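Local coordinates for protein NAD-dependent aldehyde dehydrogenase (Burkholderia multivorans, PDB 5UJU) that probably oxidises aldehydes to carboxylic acids with NAD as cofactor, at residues S82-A87 and P432-R437. Residues are numbered along the deposited sequence; the frame is centred on the assembly and turned at random.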
loop_
_atom_site.group_PDB
_atom_site.type_symbol
_atom_site.label_atom_id
_atom_site.label_comp_id
_atom_site.label_asym_id
_atom_site.label_seq_id
_atom_site.Cartn_x
_atom_site.Cartn_y
_atom_site.Cartn_z
ATOM N N SER A 82 -21.391 -1.049 -31.604
ATOM C CA SER A 82 -21.262 0.398 -31.498
ATOM C C SER A 82 -22.560 1.013 -30.973
ATOM O O SER A 82 -23.627 0.769 -31.544
ATOM C CB SER A 82 -20.947 0.993 -32.855
ATOM O OG SER A 82 -21.075 2.401 -32.817
ATOM N N PRO A 83 -22.513 1.826 -29.912
ATOM C CA PRO A 83 -23.734 2.541 -29.500
ATOM C C PRO A 83 -24.277 3.456 -30.580
ATOM O O PRO A 83 -25.446 3.852 -30.506
ATOM C CB PRO A 83 -23.286 3.323 -28.254
ATOM C CG PRO A 83 -22.160 2.492 -27.689
ATOM C CD PRO A 83 -21.428 1.986 -28.924
ATOM N N TYR A 84 -23.478 3.780 -31.596
ATOM C CA TYR A 84 -23.941 4.590 -32.710
ATOM C C TYR A 84 -24.547 3.763 -33.838
ATOM O O TYR A 84 -25.013 4.336 -34.831
ATOM C CB TYR A 84 -22.796 5.469 -33.220
ATOM C CG TYR A 84 -22.467 6.570 -32.234
ATOM C CD1 TYR A 84 -23.260 7.711 -32.162
ATOM C CD2 TYR A 84 -21.404 6.453 -31.337
ATOM C CE1 TYR A 84 -22.986 8.721 -31.257
ATOM C CE2 TYR A 84 -21.117 7.479 -30.416
ATOM C CZ TYR A 84 -21.927 8.602 -30.384
ATOM O OH TYR A 84 -21.686 9.631 -29.495
ATOM N N GLY A 85 -24.595 2.443 -33.694
ATOM C CA GLY A 85 -25.268 1.613 -34.670
ATOM C C GLY A 85 -24.428 1.224 -35.865
ATOM O O GLY A 85 -24.951 0.585 -36.783
ATOM N N VAL A 86 -23.147 1.587 -35.883
ATOM C CA VAL A 86 -22.235 1.195 -36.952
ATOM C C VAL A 86 -21.839 -0.264 -36.756
ATOM O O VAL A 86 -21.558 -0.700 -35.631
ATOM C CB VAL A 86 -21.003 2.118 -36.954
ATOM C CG1 VAL A 86 -19.919 1.588 -37.892
ATOM C CG2 VAL A 86 -21.405 3.525 -37.345
ATOM N N ALA A 87 -21.842 -1.035 -37.846
ATOM C CA ALA A 87 -21.380 -2.416 -37.789
ATOM C C ALA A 87 -19.879 -2.450 -37.514
ATOM O O ALA A 87 -19.096 -1.808 -38.216
ATOM C CB ALA A 87 -21.705 -3.132 -39.100
ATOM N N PRO A 432 -28.237 6.807 -38.130
ATOM C CA PRO A 432 -29.661 6.441 -38.038
ATOM C C PRO A 432 -29.985 5.448 -36.939
ATOM O O PRO A 432 -31.109 5.452 -36.421
ATOM C CB PRO A 432 -29.953 5.835 -39.420
ATOM C CG PRO A 432 -28.899 6.393 -40.323
ATOM C CD PRO A 432 -27.678 6.565 -39.477
ATOM N N ASP A 433 -29.047 4.582 -36.568
ATOM C CA ASP A 433 -29.323 3.541 -35.589
ATOM C C ASP A 433 -28.677 3.812 -34.235
ATOM O O ASP A 433 -28.626 2.909 -33.397
ATOM C CB ASP A 433 -28.870 2.186 -36.134
ATOM C CG ASP A 433 -29.678 1.754 -37.343
ATOM O OD1 ASP A 433 -30.893 2.050 -37.383
ATOM O OD2 ASP A 433 -29.094 1.134 -38.259
ATOM N N ALA A 434 -28.205 5.031 -33.988
ATOM C CA ALA A 434 -27.602 5.338 -32.701
ATOM C C ALA A 434 -28.649 5.278 -31.589
ATOM O O ALA A 434 -29.838 5.524 -31.811
ATOM C CB ALA A 434 -26.960 6.720 -32.727
ATOM N N ARG A 435 -28.187 4.916 -30.386
ATOM C CA ARG A 435 -29.003 4.812 -29.175
ATOM C C ARG A 435 -28.774 6.085 -28.360
ATOM O O ARG A 435 -27.751 6.226 -27.684
ATOM C CB ARG A 435 -28.625 3.557 -28.386
ATOM C CG ARG A 435 -29.490 3.270 -27.158
ATOM C CD ARG A 435 -28.805 2.250 -26.245
ATOM N NE ARG A 435 -28.666 0.957 -26.895
ATOM C CZ ARG A 435 -27.505 0.389 -27.211
ATOM N NH1 ARG A 435 -26.358 0.990 -26.934
ATOM N NH2 ARG A 435 -27.497 -0.789 -27.818
ATOM N N VAL A 436 -29.713 7.030 -28.440
ATOM C CA VAL A 436 -29.551 8.341 -27.817
ATOM C C VAL A 436 -30.778 8.601 -26.950
ATOM O O VAL A 436 -31.910 8.486 -27.434
ATOM C CB VAL A 436 -29.388 9.460 -28.867
ATOM C CG1 VAL A 436 -29.128 10.826 -28.195
ATOM C CG2 VAL A 436 -28.294 9.143 -29.871
ATOM N N ARG A 437 -30.550 8.990 -25.687
ATOM C CA ARG A 437 -31.611 9.281 -24.728
ATOM C C ARG A 437 -31.252 10.514 -23.909
ATOM O O ARG A 437 -30.115 10.644 -23.448
ATOM C CB ARG A 437 -31.820 8.114 -23.748
ATOM C CG ARG A 437 -32.119 6.776 -24.355
ATOM C CD ARG A 437 -33.475 6.781 -25.012
ATOM N NE ARG A 437 -33.968 5.429 -25.279
ATOM C CZ ARG A 437 -33.784 4.783 -26.422
ATOM N NH1 ARG A 437 -33.105 5.362 -27.405
ATOM N NH2 ARG A 437 -34.276 3.559 -26.582
HETATM O O HOH W 1 -26.222 4.392 -37.353
#
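Pro83 and Arg435 join two loops through one backbone hydrogen bond, an instructive case of a tight turn docked by its outward-facing carbonyl. Arg435 N donates to Pro83 O at 2.9 Å. The same oxygen receives a CA-H...O contact from Ala434 CA at 3.4 Å. One residue further on, a water donates to Tyr84 O and accepts from Asp433 N, bridging the loops where direct backbone pairing stops.

The side chains fill in around this seam. Ala434 sets its methyl CB over the backbone of Tyr84, 3.7 Å from Tyr84 CA, and also touches the ring obliquely, 3.9 Å from Tyr84 CD1. Tyr84 CB leaves its backbone away from the other loop, and CG stands anti to the carbonyl carbon (chi1 -71°); the ring packs on Met142 of helix 134-145 and against the ring of Phe431. In Arg435, CG lies anti to the backbone N (chi1 -175°) and the chain bends at chi3, which brings the guanidinium beside Pro83: NH1 is 4.0 Å from Pro83 CA, an oblique approach. That guanidinium is held mainly from elsewhere, by a hydrogen bond from NH1 to Ile401 O and a salt bridge from NE to Asp404. At the exposed margin Asp433 CB lies 3.9 Å from Gly85 CA, where Gly85 has a positive phi.

Inside the turn, Gly85 N bonds to Ser82 O, while Ser82 OG accepts from Tyr84 N at 3.0 Å and is also hydrogen-bonded to His143 ND1. The arrangement is a type I beta turn from Ser82 to Gly85 combined with an ST turn, joining the loop before strand 92-93 to the connection between antiparallel strands 418-421 and 440-445 of a mixed sheet in this aldehyde dehydrogenase fold.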